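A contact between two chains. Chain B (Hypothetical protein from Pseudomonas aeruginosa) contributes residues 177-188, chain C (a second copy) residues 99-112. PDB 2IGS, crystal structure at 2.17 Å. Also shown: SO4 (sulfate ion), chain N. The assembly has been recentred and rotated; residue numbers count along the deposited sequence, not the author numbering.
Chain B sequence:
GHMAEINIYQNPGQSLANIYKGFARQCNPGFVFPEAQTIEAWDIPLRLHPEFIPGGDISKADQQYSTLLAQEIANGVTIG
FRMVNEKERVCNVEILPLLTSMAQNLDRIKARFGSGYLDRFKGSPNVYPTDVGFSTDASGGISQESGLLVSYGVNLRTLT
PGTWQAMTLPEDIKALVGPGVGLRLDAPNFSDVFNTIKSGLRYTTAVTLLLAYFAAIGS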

# COMPACT_ATOMS: atom_id res chain seq x y z
N VAL B 177 10.17 -15.22 -6.38
CA VAL B 177 9.45 -15.82 -5.26
C VAL B 177 9.68 -15.07 -3.94
O VAL B 177 8.80 -15.00 -3.08
CB VAL B 177 9.84 -17.33 -5.16
CG1 VAL B 177 9.26 -17.97 -3.95
CG2 VAL B 177 9.35 -18.09 -6.42
N GLY B 178 10.87 -14.51 -3.77
CA GLY B 178 11.22 -13.77 -2.56
C GLY B 178 10.19 -12.77 -2.05
O GLY B 178 9.95 -12.73 -0.88
N PRO B 179 9.63 -11.89 -2.93
CA PRO B 179 8.54 -10.97 -2.54
C PRO B 179 7.35 -11.54 -1.74
O PRO B 179 6.68 -10.78 -1.03
CB PRO B 179 8.08 -10.36 -3.89
CG PRO B 179 9.36 -10.29 -4.70
CD PRO B 179 10.10 -11.61 -4.31
N GLY B 180 7.10 -12.85 -1.84
CA GLY B 180 5.98 -13.47 -1.13
C GLY B 180 6.30 -14.14 0.19
O GLY B 180 5.39 -14.54 0.94
N VAL B 181 7.60 -14.27 0.50
CA VAL B 181 8.03 -14.83 1.78
C VAL B 181 7.49 -14.02 2.98
O VAL B 181 7.78 -12.81 3.11
CB VAL B 181 9.59 -14.92 1.90
CG1 VAL B 181 10.00 -15.39 3.34
CG2 VAL B 181 10.16 -15.78 0.80
N GLY B 182 6.73 -14.68 3.84
CA GLY B 182 6.18 -14.07 5.06
C GLY B 182 5.03 -13.11 4.81
O GLY B 182 4.54 -12.44 5.73
N LEU B 183 4.56 -13.04 3.57
CA LEU B 183 3.62 -11.98 3.19
C LEU B 183 2.16 -12.38 3.48
O LEU B 183 1.71 -13.44 3.02
CB LEU B 183 3.84 -11.61 1.71
CG LEU B 183 3.24 -10.29 1.19
CD1 LEU B 183 3.89 -9.10 1.85
CD2 LEU B 183 3.42 -10.19 -0.34
N ARG B 184 1.45 -11.56 4.26
CA ARG B 184 0.04 -11.81 4.57
C ARG B 184 -0.87 -11.39 3.41
O ARG B 184 -0.51 -10.49 2.64
CB ARG B 184 -0.38 -11.04 5.82
CG ARG B 184 -0.20 -11.81 7.10
CD ARG B 184 -0.26 -10.86 8.29
NE ARG B 184 -1.43 -9.97 8.23
CZ ARG B 184 -2.35 -9.87 9.18
NH1 ARG B 184 -2.25 -10.60 10.28
NH2 ARG B 184 -3.36 -9.03 9.03
N LEU B 185 -2.06 -12.00 3.34
CA LEU B 185 -2.94 -11.78 2.22
C LEU B 185 -3.58 -10.39 2.18
O LEU B 185 -4.17 -10.00 1.16
CB LEU B 185 -3.98 -12.92 2.06
CG LEU B 185 -5.04 -13.28 3.12
CD1 LEU B 185 -6.04 -12.17 3.32
CD2 LEU B 185 -5.77 -14.54 2.67
N ASP B 186 -3.46 -9.65 3.27
CA ASP B 186 -3.93 -8.27 3.27
C ASP B 186 -2.83 -7.22 3.09
O ASP B 186 -3.12 -6.03 3.19
CB ASP B 186 -4.77 -7.97 4.53
CG ASP B 186 -4.02 -8.20 5.81
OD1 ASP B 186 -2.86 -8.68 5.82
OD2 ASP B 186 -4.59 -7.89 6.86
N ALA B 187 -1.58 -7.64 2.82
CA ALA B 187 -0.48 -6.70 2.60
C ALA B 187 -0.75 -5.87 1.34
O ALA B 187 -1.35 -6.37 0.42
CB ALA B 187 0.82 -7.41 2.49
N PRO B 188 -0.35 -4.59 1.32
CA PRO B 188 -0.62 -3.74 0.13
C PRO B 188 -0.20 -4.38 -1.20
O PRO B 188 -0.91 -4.23 -2.20
CB PRO B 188 0.20 -2.48 0.40
CG PRO B 188 0.25 -2.39 1.88
CD PRO B 188 0.35 -3.83 2.37
S SO4 N . 9.78 -6.46 -2.65
O1 SO4 N . 9.73 -5.07 -3.11
O2 SO4 N . 9.90 -6.53 -1.19
O3 SO4 N . 8.53 -7.10 -3.06
O4 SO4 N . 10.92 -7.14 -3.26
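Chain C 99-112: LTSMAQNLDRIKAR

Residues 99-112 of chain C form one unbroken stretch of helix, which lies along an irregular segment of chain B made of a short 3-10 segment (178-180), a type II turn from Gly B180 to Leu B183 and a type I turn from Arg B184 to Ala B187. The two stretches run in opposite directions: Ala C111 lies nearest Gly B178 (CA to CA 6.1 Å), Asp C107 nearest Gly B182 (CA to CA 6.4 Å), and Thr C100 reaches the side chain of Arg B184. Together the two stretches bury 468 Å².

Gln C104 covers the most surface. Its extended side chain (chi1 t, chi2 t) brings Gln C104 OE1 to 2.7 Å from Arg B184 N, a nearly straight hydrogen bond that satisfies the backbone amide at the start of the second turn. Gln C104 NE2 lies 3.9 Å from Ala B187 CB and donates to water 3 (2.9 Å from Gln C104 NE2), which in turn donates to Asp B186 OD1, 3.1 Å away.

Arg C108 is the second anchor. Its CA-to-CB bond points sideways, but the chain bends at chi2 (p) and chi3 (m) to carry the guanidinium to carbonyls of the 3-10 segment and the type II turn. Arg C108 NH1 donates to Gly B178 O at 2.8 Å and to Val B181 O at 3.0 Å, while water 1 links Arg C108 NE (2.7 Å) to the same Val B181 O (2.9 Å). The guanidinium also binds the sulfate, with Arg C108 NH2 2.8 Å from SO4 O2.

Between these anchors Gly B182, whose positive phi suits glycine, faces Asp C107, and water 2 donates to Gln C104 O (2.7 Å) and, weakly, to Gly B182 O (2.9 Å); a CB on Gly B182 would lie 3.6 Å from Asp C107 CB. Arg B184, held by a salt bridge from Arg B184 NH2 to Asp B186 OD2 (2.7 Å), presents one face of its guanidinium to Thr C100, with Arg B184 NH1 3.7 Å from Thr C100 CG2.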

# COMPACT_ATOMS: atom_id res chain seq x y z
N LEU C 99 2.36 -4.82 16.40
CA LEU C 99 3.09 -6.08 16.46
C LEU C 99 3.13 -6.79 15.09
O LEU C 99 4.18 -7.30 14.67
CB LEU C 99 2.53 -6.98 17.58
CG LEU C 99 2.81 -6.54 19.03
CD1 LEU C 99 1.99 -7.34 20.06
CD2 LEU C 99 4.32 -6.63 19.36
N THR C 100 1.99 -6.78 14.40
CA THR C 100 1.84 -7.43 13.10
C THR C 100 2.67 -6.69 12.02
O THR C 100 3.46 -7.29 11.28
CB THR C 100 0.33 -7.49 12.71
OG1 THR C 100 -0.34 -8.43 13.56
CG2 THR C 100 0.13 -7.95 11.30
N SER C 101 2.49 -5.39 11.99
CA SER C 101 3.24 -4.44 11.17
C SER C 101 4.75 -4.69 11.26
O SER C 101 5.42 -4.91 10.23
CB SER C 101 2.82 -3.03 11.61
OG SER C 101 3.90 -2.12 11.68
N MSE C 102 5.28 -4.70 12.47
CA MSE C 102 6.70 -4.93 12.67
C MSE C 102 7.17 -6.32 12.23
O MSE C 102 8.20 -6.42 11.59
CB MSE C 102 7.07 -4.71 14.12
CG MSE C 102 7.33 -3.25 14.44
SE MSE C 102 8.46 -3.09 15.98
CE MSE C 102 8.02 -4.71 16.94
N ALA C 103 6.42 -7.37 12.57
CA ALA C 103 6.82 -8.72 12.15
C ALA C 103 6.82 -8.81 10.63
O ALA C 103 7.76 -9.33 10.04
CB ALA C 103 5.94 -9.77 12.75
N GLN C 104 5.79 -8.26 10.00
CA GLN C 104 5.72 -8.33 8.55
C GLN C 104 6.78 -7.50 7.82
O GLN C 104 7.34 -7.94 6.80
CB GLN C 104 4.34 -7.95 8.03
CG GLN C 104 4.18 -8.47 6.61
CD GLN C 104 2.78 -8.38 6.07
OE1 GLN C 104 2.25 -9.38 5.57
NE2 GLN C 104 2.18 -7.18 6.13
N ASN C 105 7.06 -6.33 8.36
CA ASN C 105 8.02 -5.41 7.76
C ASN C 105 9.45 -5.87 7.98
O ASN C 105 10.27 -5.73 7.09
CB ASN C 105 7.78 -3.98 8.28
CG ASN C 105 6.48 -3.35 7.75
OD1 ASN C 105 5.82 -2.59 8.46
ND2 ASN C 105 6.13 -3.64 6.51
N LEU C 106 9.76 -6.43 9.15
CA LEU C 106 11.09 -6.98 9.41
C LEU C 106 11.40 -8.15 8.47
O LEU C 106 12.50 -8.25 7.91
CB LEU C 106 11.27 -7.43 10.88
CG LEU C 106 12.69 -7.96 11.17
CD1 LEU C 106 13.71 -6.81 11.05
CD2 LEU C 106 12.81 -8.65 12.53
N ASP C 107 10.43 -9.03 8.29
CA ASP C 107 10.66 -10.20 7.45
C ASP C 107 10.79 -9.80 5.97
O ASP C 107 11.67 -10.30 5.26
CB ASP C 107 9.58 -11.27 7.66
CG ASP C 107 9.75 -12.04 8.98
OD1 ASP C 107 10.86 -12.00 9.58
OD2 ASP C 107 8.76 -12.68 9.42
N ARG C 108 9.93 -8.88 5.54
CA ARG C 108 10.02 -8.29 4.23
C ARG C 108 11.42 -7.68 3.97
O ARG C 108 12.03 -7.94 2.92
CB ARG C 108 8.94 -7.22 4.06
CG ARG C 108 8.77 -6.72 2.62
CD ARG C 108 7.77 -7.55 1.82
NE ARG C 108 8.01 -9.01 1.78
CZ ARG C 108 8.94 -9.62 1.04
NH1 ARG C 108 9.05 -10.96 1.08
NH2 ARG C 108 9.73 -8.91 0.24
N ILE C 109 11.90 -6.90 4.92
CA ILE C 109 13.23 -6.29 4.87
C ILE C 109 14.32 -7.37 4.72
O ILE C 109 15.19 -7.25 3.86
CB ILE C 109 13.48 -5.39 6.10
CG1 ILE C 109 12.82 -4.02 5.91
CG2 ILE C 109 14.96 -5.22 6.40
CD1 ILE C 109 12.64 -3.25 7.20
N LYS C 110 14.25 -8.40 5.55
CA LYS C 110 15.20 -9.51 5.44
C LYS C 110 15.10 -10.26 4.12
O LYS C 110 16.10 -10.79 3.64
CB LYS C 110 15.08 -10.48 6.62
CG LYS C 110 15.32 -9.83 7.96
CD LYS C 110 14.76 -10.63 9.08
CE LYS C 110 15.79 -11.52 9.72
NZ LYS C 110 15.19 -12.21 10.91
N ALA C 111 13.90 -10.30 3.52
CA ALA C 111 13.76 -10.91 2.18
C ALA C 111 14.29 -10.05 1.05
O ALA C 111 14.89 -10.59 0.12
CB ALA C 111 12.32 -11.34 1.89
N ARG C 112 14.04 -8.73 1.09
CA ARG C 112 14.41 -7.85 -0.05
C ARG C 112 15.84 -7.32 -0.02
O ARG C 112 16.40 -6.99 -1.08
CB ARG C 112 13.45 -6.66 -0.23
CG ARG C 112 12.94 -6.09 1.04
CD ARG C 112 12.47 -4.66 0.94
NE ARG C 112 11.84 -4.35 -0.33
CZ ARG C 112 11.52 -3.12 -0.71
NH1 ARG C 112 11.78 -2.08 0.09
NH2 ARG C 112 10.95 -2.93 -1.89
O HOH W 1 6.85 -10.13 3.91
O HOH W 2 6.67 -10.55 6.31
O HOH W 3 -0.62 -6.63 6.30